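Local atomic coordinates of succinate-semialdehyde dehydrogenase (NAD(P)(+)) (Marinobacter aquaeolei, PDB entry 3RH9), a protein that probably oxidises succinate semialdehyde to succinate with a nicotinamide cofactor, NAD+ or NADP+. Residues Asn11-Ile16 and Trp20-Gly25; Ala192-Met197 and Val207-Gly212; Glu426-Val431 and Val440-Gly445. All blocks are in the same frame, centred on the assembly; numbering follows the deposited sequence.

Interaction 1. Residues Asn11-Ile16 and Trp20-Gly25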
ATOM      1  N   ASN A  11     -18.811 -30.520   9.743  1.00 25.75           N
ATOM      2  CA  ASN A  11     -17.891 -29.983  10.722  1.00 23.33           C
ATOM      3  C   ASN A  11     -18.183 -28.524  10.946  1.00 23.65           C
ATOM      4  O   ASN A  11     -17.871 -27.678  10.111  1.00 23.85           O
ATOM      5  CB  ASN A  11     -16.462 -30.191  10.272  1.00 22.57           C
ATOM      6  CG  ASN A  11     -16.082 -31.647  10.263  1.00 23.66           C
ATOM      7  OD1 ASN A  11     -15.863 -32.249  11.320  1.00 24.35           O
ATOM      8  ND2 ASN A  11     -16.012 -32.233   9.069  1.00 23.02           N
ATOM      9  N   LEU A  12     -18.817 -28.243  12.074  1.00 24.08           N
ATOM     10  CA  LEU A  12     -19.233 -26.897  12.406  1.00 22.94           C
ATOM     11  C   LEU A  12     -18.267 -26.397  13.465  1.00 21.50           C
ATOM     12  O   LEU A  12     -18.570 -26.374  14.649  1.00 23.23           O
ATOM     13  CB  LEU A  12     -20.676 -26.908  12.918  1.00 20.10           C
ATOM     14  CG  LEU A  12     -21.582 -25.798  12.391  1.00 22.26           C
ATOM     15  CD1 LEU A  12     -21.114 -24.448  12.921  1.00 25.85           C
ATOM     16  CD2 LEU A  12     -21.638 -25.780  10.864  1.00 20.26           C
ATOM     17  N   THR A  13     -17.083 -26.015  13.027  1.00 21.21           N
ATOM     18  CA  THR A  13     -16.020 -25.641  13.942  1.00 21.48           C
ATOM     19  C   THR A  13     -14.919 -25.028  13.102  1.00 21.53           C
ATOM     20  O   THR A  13     -15.044 -24.927  11.879  1.00 20.37           O
ATOM     21  CB  THR A  13     -15.481 -26.876  14.692  1.00 22.37           C
ATOM     22  OG1 THR A  13     -14.339 -26.516  15.472  1.00 23.45           O
ATOM     23  CG2 THR A  13     -15.079 -27.969  13.717  1.00 21.56           C
ATOM     24  N   GLY A  14     -13.839 -24.618  13.753  1.00 22.04           N
ATOM     25  CA  GLY A  14     -12.730 -24.010  13.047  1.00 21.32           C
ATOM     26  C   GLY A  14     -11.912 -24.997  12.246  1.00 20.24           C
ATOM     27  O   GLY A  14     -12.221 -26.187  12.171  1.00 21.02           O
ATOM     28  N   TYR A  15     -10.854 -24.496  11.634  1.00 18.34           N
ATOM     29  CA  TYR A  15      -9.995 -25.338  10.828  1.00 19.34           C
ATOM     30  C   TYR A  15      -8.573 -24.878  10.987  1.00 19.18           C
ATOM     31  O   TYR A  15      -8.160 -23.891  10.380  1.00 19.34           O
ATOM     32  CB  TYR A  15     -10.388 -25.259   9.361  1.00 20.14           C
ATOM     33  CG  TYR A  15      -9.723 -26.302   8.490  1.00 19.75           C
ATOM     34  CD1 TYR A  15      -8.478 -26.070   7.911  1.00 18.83           C
ATOM     35  CD2 TYR A  15     -10.345 -27.514   8.246  1.00 20.66           C
ATOM     36  CE1 TYR A  15      -7.879 -27.017   7.105  1.00 18.25           C
ATOM     37  CE2 TYR A  15      -9.752 -28.476   7.443  1.00 22.73           C
ATOM     38  CZ  TYR A  15      -8.523 -28.221   6.873  1.00 20.83           C
ATOM     39  OH  TYR A  15      -7.959 -29.180   6.071  1.00 20.48           O
ATOM     40  N   ILE A  16      -7.823 -25.599  11.808  1.00 19.63           N
ATOM     41  CA  ILE A  16      -6.457 -25.225  12.103  1.00 18.40           C
ATOM     42  C   ILE A  16      -5.518 -26.361  11.760  1.00 19.75           C
ATOM     43  O   ILE A  16      -5.686 -27.484  12.259  1.00 19.78           O
ATOM     44  CB  ILE A  16      -6.309 -24.902  13.580  1.00 18.27           C
ATOM     45  CG1 ILE A  16      -7.081 -23.631  13.907  1.00 19.30           C
ATOM     46  CG2 ILE A  16      -4.858 -24.788  13.955  1.00 17.19           C
ATOM     47  CD1 ILE A  16      -7.105 -23.305  15.397  1.00 21.78           C
ATOM     48  N   TRP A  20     -10.168 -30.060  11.804  1.00 20.92           N
ATOM     49  CA  TRP A  20     -11.351 -29.378  12.284  1.00 20.47           C
ATOM     50  C   TRP A  20     -11.309 -29.376  13.803  1.00 21.09           C
ATOM     51  O   TRP A  20     -11.530 -30.405  14.427  1.00 23.22           O
ATOM     52  CB  TRP A  20     -12.602 -30.107  11.818  1.00 19.85           C
ATOM     53  CG  TRP A  20     -12.792 -30.122  10.340  1.00 21.00           C
ATOM     54  CD1 TRP A  20     -12.458 -31.126   9.483  1.00 21.10           C
ATOM     55  CD2 TRP A  20     -13.385 -29.092   9.540  1.00 21.93           C
ATOM     56  NE1 TRP A  20     -12.799 -30.788   8.197  1.00 22.09           N
ATOM     57  CE2 TRP A  20     -13.372 -29.545   8.202  1.00 22.68           C
ATOM     58  CE3 TRP A  20     -13.929 -27.836   9.823  1.00 21.15           C
ATOM     59  CZ2 TRP A  20     -13.882 -28.783   7.147  1.00 22.13           C
ATOM     60  CZ3 TRP A  20     -14.428 -27.082   8.776  1.00 21.24           C
ATOM     61  CH2 TRP A  20     -14.400 -27.559   7.453  1.00 21.55           C
ATOM     62  N   LYS A  21     -11.018 -28.233  14.409  1.00 21.16           N
ATOM     63  CA  LYS A  21     -11.023 -28.164  15.868  1.00 23.08           C
ATOM     64  C   LYS A  21     -11.349 -26.768  16.411  1.00 26.51           C
ATOM     65  O   LYS A  21     -11.544 -25.805  15.641  1.00 25.80           O
ATOM     66  CB  LYS A  21      -9.698 -28.677  16.456  1.00 23.70           C
ATOM     67  CG  LYS A  21      -8.488 -27.794  16.183  1.00 23.10           C
ATOM     68  CD  LYS A  21      -7.240 -28.215  16.992  1.00 23.62           C
ATOM     69  CE  LYS A  21      -6.194 -27.080  16.931  1.00 27.49           C
ATOM     70  NZ  LYS A  21      -5.190 -27.025  18.043  1.00 24.65           N
ATOM     71  N   ASP A  22     -11.421 -26.674  17.739  1.00 24.80           N
ATOM     72  CA  ASP A  22     -11.682 -25.409  18.407  1.00 24.91           C
ATOM     73  C   ASP A  22     -11.591 -25.608  19.916  1.00 24.38           C
ATOM     74  O   ASP A  22     -11.608 -26.735  20.384  1.00 26.99           O
ATOM     75  CB  ASP A  22     -13.049 -24.848  17.993  1.00 23.36           C
ATOM     76  CG  ASP A  22     -14.205 -25.540  18.682  1.00 23.34           C
ATOM     77  OD1 ASP A  22     -14.916 -26.298  18.002  1.00 25.03           O
ATOM     78  OD2 ASP A  22     -14.420 -25.326  19.894  1.00 23.22           O
ATOM     79  N   SER A  23     -11.491 -24.518  20.671  1.00 22.79           N
ATOM     80  CA  SER A  23     -11.411 -24.595  22.121  1.00 22.55           C
ATOM     81  C   SER A  23     -12.546 -23.821  22.750  1.00 22.30           C
ATOM     82  O   SER A  23     -12.426 -23.329  23.875  1.00 22.11           O
ATOM     83  CB  SER A  23     -10.102 -23.993  22.595  1.00 21.44           C
ATOM     84  OG  SER A  23      -9.063 -24.454  21.774  1.00 24.43           O
ATOM     85  N   ALA A  24     -13.647 -23.700  22.025  1.00 21.80           N
ATOM     86  CA  ALA A  24     -14.708 -22.794  22.457  1.00 23.62           C
ATOM     87  C   ALA A  24     -15.324 -23.285  23.759  1.00 23.15           C
ATOM     88  O   ALA A  24     -15.935 -22.514  24.503  1.00 23.30           O
ATOM     89  CB  ALA A  24     -15.769 -22.616  21.368  1.00 20.86           C
ATOM     90  N   GLY A  25     -15.141 -24.573  24.034  1.00 22.56           N
ATOM     91  CA  GLY A  25     -15.645 -25.159  25.261  1.00 21.28           C
ATOM     92  C   GLY A  25     -17.149 -25.064  25.329  1.00 19.91           C
ATOM     93  O   GLY A  25     -17.730 -25.015  26.404  1.00 18.98           O
TER

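Interaction 2. Residues Ala192-Met197 and Val207-Gly212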
ATOM      1  N   ALA A 192     -18.490 -24.335   4.567  1.00 20.03           N
ATOM      2  CA  ALA A 192     -18.710 -25.162   3.381  1.00 20.22           C
ATOM      3  C   ALA A 192     -17.508 -25.138   2.445  1.00 20.24           C
ATOM      4  O   ALA A 192     -17.054 -26.178   1.962  1.00 21.88           O
ATOM      5  CB  ALA A 192     -19.960 -24.714   2.646  1.00 20.28           C
ATOM      6  N   PHE A 193     -16.999 -23.938   2.197  1.00 19.96           N
ATOM      7  CA  PHE A 193     -15.776 -23.745   1.432  1.00 19.63           C
ATOM      8  C   PHE A 193     -14.598 -24.553   2.019  1.00 21.61           C
ATOM      9  O   PHE A 193     -13.889 -25.255   1.288  1.00 21.94           O
ATOM     10  CB  PHE A 193     -15.440 -22.257   1.369  1.00 18.41           C
ATOM     11  CG  PHE A 193     -14.345 -21.930   0.416  1.00 18.81           C
ATOM     12  CD1 PHE A 193     -14.230 -22.612  -0.781  1.00 19.60           C
ATOM     13  CD2 PHE A 193     -13.431 -20.934   0.709  1.00 19.45           C
ATOM     14  CE1 PHE A 193     -13.208 -22.304  -1.674  1.00 21.57           C
ATOM     15  CE2 PHE A 193     -12.411 -20.616  -0.176  1.00 19.20           C
ATOM     16  CZ  PHE A 193     -12.295 -21.296  -1.369  1.00 18.92           C
ATOM     17  N   PHE A 194     -14.392 -24.463   3.331  1.00 19.89           N
ATOM     18  CA  PHE A 194     -13.306 -25.204   3.949  1.00 19.63           C
ATOM     19  C   PHE A 194     -13.546 -26.690   3.856  1.00 21.67           C
ATOM     20  O   PHE A 194     -12.615 -27.456   3.642  1.00 22.25           O
ATOM     21  CB  PHE A 194     -13.062 -24.767   5.391  1.00 18.09           C
ATOM     22  CG  PHE A 194     -12.024 -23.706   5.512  1.00 18.02           C
ATOM     23  CD1 PHE A 194     -10.718 -24.034   5.798  1.00 18.15           C
ATOM     24  CD2 PHE A 194     -12.336 -22.387   5.288  1.00 18.78           C
ATOM     25  CE1 PHE A 194      -9.744 -23.062   5.900  1.00 17.34           C
ATOM     26  CE2 PHE A 194     -11.360 -21.409   5.389  1.00 18.20           C
ATOM     27  CZ  PHE A 194     -10.061 -21.751   5.691  1.00 17.43           C
ATOM     28  N   SER A 195     -14.798 -27.106   3.997  1.00 22.44           N
ATOM     29  CA  SER A 195     -15.123 -28.511   3.802  1.00 23.08           C
ATOM     30  C   SER A 195     -14.714 -28.965   2.401  1.00 23.40           C
ATOM     31  O   SER A 195     -14.132 -30.042   2.246  1.00 25.06           O
ATOM     32  CB  SER A 195     -16.608 -28.777   4.028  1.00 24.70           C
ATOM     33  OG  SER A 195     -16.888 -30.150   3.825  1.00 24.67           O
ATOM     34  N   VAL A 196     -15.007 -28.145   1.388  1.00 21.48           N
ATOM     35  CA  VAL A 196     -14.612 -28.479   0.020  1.00 21.12           C
ATOM     36  C   VAL A 196     -13.090 -28.507  -0.171  1.00 21.45           C
ATOM     37  O   VAL A 196     -12.587 -29.372  -0.873  1.00 24.12           O
ATOM     38  CB  VAL A 196     -15.287 -27.576  -1.056  1.00 22.11           C
ATOM     39  CG1 VAL A 196     -14.636 -27.781  -2.434  1.00 19.47           C
ATOM     40  CG2 VAL A 196     -16.767 -27.870  -1.146  1.00 20.50           C
HETATM   41  N   MSE A 197     -12.362 -27.581   0.451  1.00 21.03           N
HETATM   42  CA  MSE A 197     -10.898 -27.525   0.308  1.00 22.54           C
HETATM   43  C   MSE A 197     -10.189 -28.614   1.102  1.00 23.31           C
HETATM   44  O   MSE A 197      -9.049 -28.985   0.809  1.00 23.54           O
HETATM   45  CB  MSE A 197     -10.351 -26.174   0.769  1.00 20.23           C
HETATM   46  CG  MSE A 197     -10.635 -25.036  -0.173  1.00 23.54           C
HETATM   47 SE   MSE A 197      -9.748 -23.360   0.340  1.00 46.44          SE
HETATM   48  CE  MSE A 197     -10.751 -23.000   2.002  1.00 21.73           C
ATOM     49  N   VAL A 207      -4.354 -23.048   4.679  1.00 16.75           N
ATOM     50  CA  VAL A 207      -5.586 -22.330   4.959  1.00 15.63           C
ATOM     51  C   VAL A 207      -6.044 -22.678   6.366  1.00 15.78           C
ATOM     52  O   VAL A 207      -5.853 -23.794   6.825  1.00 17.46           O
ATOM     53  CB  VAL A 207      -6.677 -22.678   3.960  1.00 15.84           C
ATOM     54  CG1 VAL A 207      -6.190 -22.425   2.552  1.00 16.87           C
ATOM     55  CG2 VAL A 207      -7.069 -24.115   4.116  1.00 16.60           C
ATOM     56  N   ASN A 208      -6.615 -21.694   7.052  1.00 16.85           N
ATOM     57  CA  ASN A 208      -7.077 -21.837   8.431  1.00 17.12           C
ATOM     58  C   ASN A 208      -8.301 -20.958   8.655  1.00 16.95           C
ATOM     59  O   ASN A 208      -8.363 -19.835   8.158  1.00 16.56           O
ATOM     60  CB  ASN A 208      -5.985 -21.451   9.422  1.00 14.96           C
ATOM     61  CG  ASN A 208      -4.674 -22.142   9.140  1.00 15.59           C
ATOM     62  OD1 ASN A 208      -3.847 -21.651   8.371  1.00 15.27           O
ATOM     63  ND2 ASN A 208      -4.468 -23.281   9.774  1.00 16.24           N
ATOM     64  N   LEU A 209      -9.264 -21.483   9.406  1.00 17.52           N
ATOM     65  CA  LEU A 209     -10.531 -20.811   9.637  1.00 17.29           C
ATOM     66  C   LEU A 209     -10.737 -20.506  11.120  1.00 17.37           C
ATOM     67  O   LEU A 209     -10.667 -21.385  11.959  1.00 17.32           O
ATOM     68  CB  LEU A 209     -11.673 -21.667   9.084  1.00 17.65           C
ATOM     69  CG  LEU A 209     -13.121 -21.205   9.312  1.00 19.97           C
ATOM     70  CD1 LEU A 209     -13.307 -19.725   8.966  1.00 18.05           C
ATOM     71  CD2 LEU A 209     -14.109 -22.098   8.529  1.00 18.29           C
ATOM     72  N   VAL A 210     -10.970 -19.241  11.433  1.00 18.01           N
ATOM     73  CA  VAL A 210     -11.297 -18.841  12.788  1.00 18.81           C
ATOM     74  C   VAL A 210     -12.623 -18.080  12.780  1.00 18.76           C
ATOM     75  O   VAL A 210     -12.932 -17.387  11.816  1.00 17.11           O
ATOM     76  CB  VAL A 210     -10.196 -17.982  13.371  1.00 17.45           C
ATOM     77  CG1 VAL A 210      -8.946 -18.819  13.575  1.00 17.73           C
ATOM     78  CG2 VAL A 210      -9.908 -16.837  12.441  1.00 16.81           C
HETATM   79  N   MSE A 211     -13.421 -18.254  13.831  1.00 18.82           N
HETATM   80  CA  MSE A 211     -14.716 -17.599  13.923  1.00 19.40           C
HETATM   81  C   MSE A 211     -15.030 -17.246  15.340  1.00 19.87           C
HETATM   82  O   MSE A 211     -14.538 -17.875  16.265  1.00 20.06           O
HETATM   83  CB  MSE A 211     -15.807 -18.508  13.424  1.00 20.09           C
HETATM   84  CG  MSE A 211     -15.305 -19.437  12.374  1.00 24.69           C
HETATM   85 SE   MSE A 211     -16.703 -20.493  11.588  1.00 44.31          SE
HETATM   86  CE  MSE A 211     -16.750 -19.597   9.869  1.00 23.68           C
ATOM     87  N   GLY A 212     -15.866 -16.230  15.496  1.00 20.22           N
ATOM     88  CA  GLY A 212     -16.304 -15.797  16.804  1.00 19.06           C
ATOM     89  C   GLY A 212     -16.271 -14.293  16.927  1.00 19.01           C
ATOM     90  O   GLY A 212     -16.486 -13.567  15.958  1.00 19.55           O
TER

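Interaction 3. Residues Glu426-Val431 and Val440-Gly445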
ATOM      1  N   GLU A 426     -16.304  10.891 -26.325  1.00 23.64           N
ATOM      2  CA  GLU A 426     -15.251  11.793 -25.846  1.00 24.85           C
ATOM      3  C   GLU A 426     -15.616  12.324 -24.453  1.00 23.76           C
ATOM      4  O   GLU A 426     -14.749  12.455 -23.577  1.00 22.42           O
ATOM      5  CB  GLU A 426     -14.954  12.927 -26.842  1.00 24.62           C
ATOM      6  CG  GLU A 426     -14.588  12.424 -28.245  1.00 33.76           C
ATOM      7  CD  GLU A 426     -13.857  13.465 -29.125  1.00 51.52           C
ATOM      8  OE1 GLU A 426     -13.975  14.691 -28.868  1.00 51.98           O
ATOM      9  OE2 GLU A 426     -13.166  13.050 -30.092  1.00 47.26           O
ATOM     10  N   ARG A 427     -16.904  12.609 -24.253  1.00 21.98           N
ATOM     11  CA  ARG A 427     -17.402  13.047 -22.958  1.00 20.78           C
ATOM     12  C   ARG A 427     -17.303  11.930 -21.920  1.00 20.87           C
ATOM     13  O   ARG A 427     -16.829  12.152 -20.804  1.00 20.07           O
ATOM     14  CB  ARG A 427     -18.838  13.536 -23.080  1.00 21.72           C
ATOM     15  CG  ARG A 427     -19.630  13.484 -21.798  1.00 21.62           C
ATOM     16  CD  ARG A 427     -21.111  13.528 -22.086  1.00 21.74           C
ATOM     17  NE  ARG A 427     -21.591  14.897 -22.225  1.00 23.44           N
ATOM     18  CZ  ARG A 427     -22.686  15.251 -22.892  1.00 22.00           C
ATOM     19  NH1 ARG A 427     -23.435  14.342 -23.516  1.00 21.19           N
ATOM     20  NH2 ARG A 427     -23.021  16.531 -22.936  1.00 22.51           N
ATOM     21  N   ALA A 428     -17.745  10.730 -22.292  1.00 21.35           N
ATOM     22  CA  ALA A 428     -17.633   9.560 -21.417  1.00 18.98           C
ATOM     23  C   ALA A 428     -16.207   9.376 -20.898  1.00 19.37           C
ATOM     24  O   ALA A 428     -15.986   8.848 -19.810  1.00 17.75           O
ATOM     25  CB  ALA A 428     -18.085   8.306 -22.148  1.00 17.42           C
ATOM     26  N   GLN A 429     -15.228   9.800 -21.682  1.00 19.21           N
ATOM     27  CA  GLN A 429     -13.855   9.535 -21.297  1.00 18.40           C
ATOM     28  C   GLN A 429     -13.345  10.584 -20.339  1.00 18.02           C
ATOM     29  O   GLN A 429     -12.517  10.288 -19.473  1.00 17.07           O
ATOM     30  CB  GLN A 429     -12.963   9.406 -22.522  1.00 18.63           C
ATOM     31  CG  GLN A 429     -13.217   8.116 -23.279  1.00 18.73           C
ATOM     32  CD  GLN A 429     -12.192   7.873 -24.361  1.00 20.92           C
ATOM     33  OE1 GLN A 429     -12.322   8.377 -25.478  1.00 20.95           O
ATOM     34  NE2 GLN A 429     -11.159   7.089 -24.036  1.00 21.94           N
ATOM     35  N   ARG A 430     -13.860  11.802 -20.485  1.00 18.36           N
ATOM     36  CA  ARG A 430     -13.535  12.882 -19.572  1.00 17.04           C
ATOM     37  C   ARG A 430     -14.172  12.612 -18.220  1.00 16.59           C
ATOM     38  O   ARG A 430     -13.625  12.984 -17.183  1.00 16.11           O
ATOM     39  CB  ARG A 430     -14.020  14.217 -20.118  1.00 20.02           C
ATOM     40  CG  ARG A 430     -13.254  14.739 -21.323  1.00 20.46           C
ATOM     41  CD  ARG A 430     -13.731  16.142 -21.685  1.00 19.91           C
ATOM     42  NE  ARG A 430     -15.172  16.143 -21.905  1.00 22.43           N
ATOM     43  CZ  ARG A 430     -15.752  16.172 -23.104  1.00 23.41           C
ATOM     44  NH1 ARG A 430     -15.020  16.230 -24.212  1.00 21.19           N
ATOM     45  NH2 ARG A 430     -17.072  16.151 -23.194  1.00 22.60           N
ATOM     46  N   VAL A 431     -15.329  11.955 -18.224  1.00 16.53           N
ATOM     47  CA  VAL A 431     -15.981  11.627 -16.962  1.00 16.28           C
ATOM     48  C   VAL A 431     -15.173  10.578 -16.194  1.00 16.02           C
ATOM     49  O   VAL A 431     -14.826  10.780 -15.028  1.00 16.14           O
ATOM     50  CB  VAL A 431     -17.439  11.167 -17.142  1.00 16.69           C
ATOM     51  CG1 VAL A 431     -18.128  11.053 -15.784  1.00 14.36           C
ATOM     52  CG2 VAL A 431     -18.187  12.148 -18.018  1.00 18.74           C
ATOM     53  N   VAL A 440     -15.056   2.562 -12.946  1.00 12.04           N
ATOM     54  CA  VAL A 440     -16.044   3.346 -13.690  1.00 12.95           C
ATOM     55  C   VAL A 440     -16.642   2.531 -14.837  1.00 13.39           C
ATOM     56  O   VAL A 440     -15.957   2.180 -15.800  1.00 12.39           O
ATOM     57  CB  VAL A 440     -15.454   4.640 -14.309  1.00 13.28           C
ATOM     58  CG1 VAL A 440     -16.561   5.457 -14.966  1.00 13.10           C
ATOM     59  CG2 VAL A 440     -14.710   5.465 -13.276  1.00 12.41           C
ATOM     60  N   GLY A 441     -17.930   2.235 -14.726  1.00 13.90           N
ATOM     61  CA  GLY A 441     -18.650   1.612 -15.810  1.00 13.63           C
ATOM     62  C   GLY A 441     -18.894   2.620 -16.913  1.00 14.44           C
ATOM     63  O   GLY A 441     -19.418   3.712 -16.676  1.00 13.98           O
ATOM     64  N   TRP A 442     -18.483   2.249 -18.119  1.00 13.90           N
ATOM     65  CA  TRP A 442     -18.794   3.007 -19.311  1.00 14.49           C
ATOM     66  C   TRP A 442     -19.977   2.339 -20.044  1.00 14.90           C
ATOM     67  O   TRP A 442     -19.852   1.252 -20.598  1.00 15.53           O
ATOM     68  CB  TRP A 442     -17.547   3.082 -20.188  1.00 15.28           C
ATOM     69  CG  TRP A 442     -17.687   3.955 -21.378  1.00 15.94           C
ATOM     70  CD1 TRP A 442     -18.833   4.532 -21.841  1.00 16.32           C
ATOM     71  CD2 TRP A 442     -16.650   4.326 -22.296  1.00 16.87           C
ATOM     72  NE1 TRP A 442     -18.574   5.258 -22.981  1.00 18.43           N
ATOM     73  CE2 TRP A 442     -17.240   5.144 -23.285  1.00 18.44           C
ATOM     74  CE3 TRP A 442     -15.277   4.051 -22.375  1.00 16.03           C
ATOM     75  CZ2 TRP A 442     -16.505   5.694 -24.342  1.00 18.30           C
ATOM     76  CZ3 TRP A 442     -14.547   4.592 -23.427  1.00 16.47           C
ATOM     77  CH2 TRP A 442     -15.162   5.405 -24.395  1.00 18.99           C
ATOM     78  N   ASN A 443     -21.132   2.997 -20.031  1.00 15.92           N
ATOM     79  CA  ASN A 443     -22.374   2.421 -20.564  1.00 15.61           C
ATOM     80  C   ASN A 443     -22.596   0.976 -20.124  1.00 16.05           C
ATOM     81  O   ASN A 443     -23.153   0.169 -20.869  1.00 16.13           O
ATOM     82  CB  ASN A 443     -22.482   2.565 -22.091  1.00 14.74           C
ATOM     83  CG  ASN A 443     -22.826   3.999 -22.531  1.00 16.92           C
ATOM     84  OD1 ASN A 443     -22.174   4.556 -23.418  1.00 17.11           O
ATOM     85  ND2 ASN A 443     -23.839   4.597 -21.905  1.00 16.40           N
ATOM     86  N   THR A 444     -22.158   0.668 -18.905  1.00 15.29           N
ATOM     87  CA  THR A 444     -22.502  -0.587 -18.232  1.00 15.54           C
ATOM     88  C   THR A 444     -22.500  -0.357 -16.721  1.00 15.36           C
ATOM     89  O   THR A 444     -21.893   0.599 -16.227  1.00 13.68           O
ATOM     90  CB  THR A 444     -21.541  -1.757 -18.588  1.00 15.71           C
ATOM     91  OG1 THR A 444     -21.897  -2.914 -17.831  1.00 15.49           O
ATOM     92  CG2 THR A 444     -20.084  -1.408 -18.272  1.00 14.99           C
ATOM     93  N   GLY A 445     -23.198  -1.226 -16.001  1.00 15.27           N
ATOM     94  CA  GLY A 445     -23.287  -1.124 -14.559  1.00 15.56           C
ATOM     95  C   GLY A 445     -22.660  -2.335 -13.891  1.00 16.72           C
ATOM     96  O   GLY A 445     -22.819  -2.541 -12.687  1.00 15.08           O
TER

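Interaction 1. Residues Asn11-Ile16 and Trp20-Gly25
The indole of W20 leaves its backbone with CG anti to the carbonyl carbon (chi1 -64°), which sets the ring between N11 and Y15; Y15, with CG anti to its own backbone N, swings its ring in from the other side. The result illustrates how a hairpin strand and the loop before it can cover both faces of one large aromatic. On one face of the indole, N11 lays its CB over the six-membered ring in a CH-pi contact, 3.6 Å from the centroid, while its amide continues over the pyrrole part almost parallel to it, the two planes only 11° apart. On the opposite face the edge of the Y15 ring is presented in a T-shaped pair. The planes stand at 82°, and Y15 CD2 lies 3.6 Å from W20 CE2. At the indole edge, in plane, sits the carbonyl oxygen of T13, and T13 CG2 packs against W20 CB at 3.8 Å.

Polar chemistry is gathered farther along the second segment. The hydroxyl OG1 of T13 donates to OD1 of D22 over 2.6 Å, meeting the anti lone pair of that oxygen. The other carboxylate oxygen, OD2, accepts from the backbone N of A24 at 2.8 Å and closes an Asx turn, so both oxygens of D22 are held. The backbone pairing is slight by comparison: K21 N makes a weak bond to G14 O. Past it, the CE end of K21 crosses I16 at about a right angle, near CG2.

Outside the hairpin, helix 188-197 and the residue after it lie against the aromatic side: F194 meets the ring of Y15 and touches W20, while D198 accepts a hydrogen bond from Y15 OH and a weak one from W20 NE1. I16 packs on helix 48-61, and L12 and D22 reach strand 39-44.

Interaction 2. Residues Ala192-Met197 and Val207-Gly212
Helix 192-197 and strand 207-209 run in roughly opposing directions, at 146° between their N-to-C senses, with their axes 9.9 Å apart, and F194 stands nearest to L209 in the register. That spacing is filled by side chains, chiefly the ring of F194, a worked case of one aromatic bridging a helix and a sheet edge. CB of L209 lies over the centre of the ring, 3.7 Å from the centroid and 11° off the normal, a CH-pi contact of good alignment. With CG anti to its backbone N (chi1 175°), L209 runs on along that face. Its methyl CD2 sits above the same face as CB, displaced outward past the CG-CD2 side of the ring, and approaches F194 CD2 at 3.7 Å. Toward the other end of the strand, CG2 of V207 meets F194 CE1, and CZ of the ring reaches the backbone of N208. The remaining face of F194 is covered by its own helix, where the CE methyl of the selenomethionine M197 sits 3.6 Å above the ring plane. M197 SE in turn touches V207 CG1 more distantly, at 4.3 Å.

Were the ring of F194 cut back to an alanine methyl, L209 CB and the M197 methyl would probably lose the surface between them and a gap would open beside V207.

Around this layer, F194 also packs on I180 of the neighbouring strand and on the ring of Y15, and M197 on I80. The helix links the parallel strands 178-181 and 207-209 in a beta-alpha-beta crossover of the kind that builds Rossmann-type cofactor domains. No hydrogen bond crosses between the two segments, so the helix is seated here by the fit of buried apolar surfaces.

Interaction 3. Residues Glu426-Val431 and Val440-Gly445
A428 and W442 form the compact half of this contact. The methyl CB of A428 lies above the rim of the indole near NE1 and CE2, displaced outward from the ring, with W442 CE2 at 3.5 Å. The single methyl is consistent with a close approach of the helix; the CA atoms of A428 and W442 are 7.0 Å apart. With CG anti to the backbone N of W442 (chi1 -174°), the indole is carried toward the helix, its NE1-CE2 side to A428 and its CH2 corner to Q429.

The looser half belongs to Q429, an exposed residue. Its CG meets CH2 at the benzene end of W442 at 3.5 Å, and the amide carbon CD follows at 3.9 Å from the same CH2. The amide plane is tilted only 23° from the indole plane, although the side chains cross obliquely. No hydrogen bond joins the segments here; the glutamine contributes aliphatic contact at a margin that faces solvent.

W442 also looks beyond its own chain. R482 of the second subunit makes a cation-pi contact with its ring, V480 of that subunit packs on it, and the backbones of V440 and W442 bond to the same neighbour. The example thus shows an intrachain layer doubling as an assembly surface. Helix 425-434 connects the parallel strands 417-421 and 439-442, a beta-alpha-beta unit at the border of the catalytic-domain sheet, and backbone bonding there to another subunit is consistent with the intersubunit sheet extension familiar in aldehyde dehydrogenases.

The three contacts follow one another along the chain, each closing before the next opens. Interactions 1 and 2 are neighbours, their centres about 10 Å apart: the N-terminal hairpin lies against strand 207-209, where Y15 O and L209 N make a probable hydrogen bond, and against helix 188-197, where W20 packs on S195. Together they build up the outer border of the six-stranded sheet. Interaction 3 lies on the opposite side of the chain's centre, with its centre about 39 Å from that of interaction 2, at the end of the seven-stranded sheet. Two beta-alpha-beta units thus finish separate sheets, one covered by the hairpin and the other meeting the second subunit.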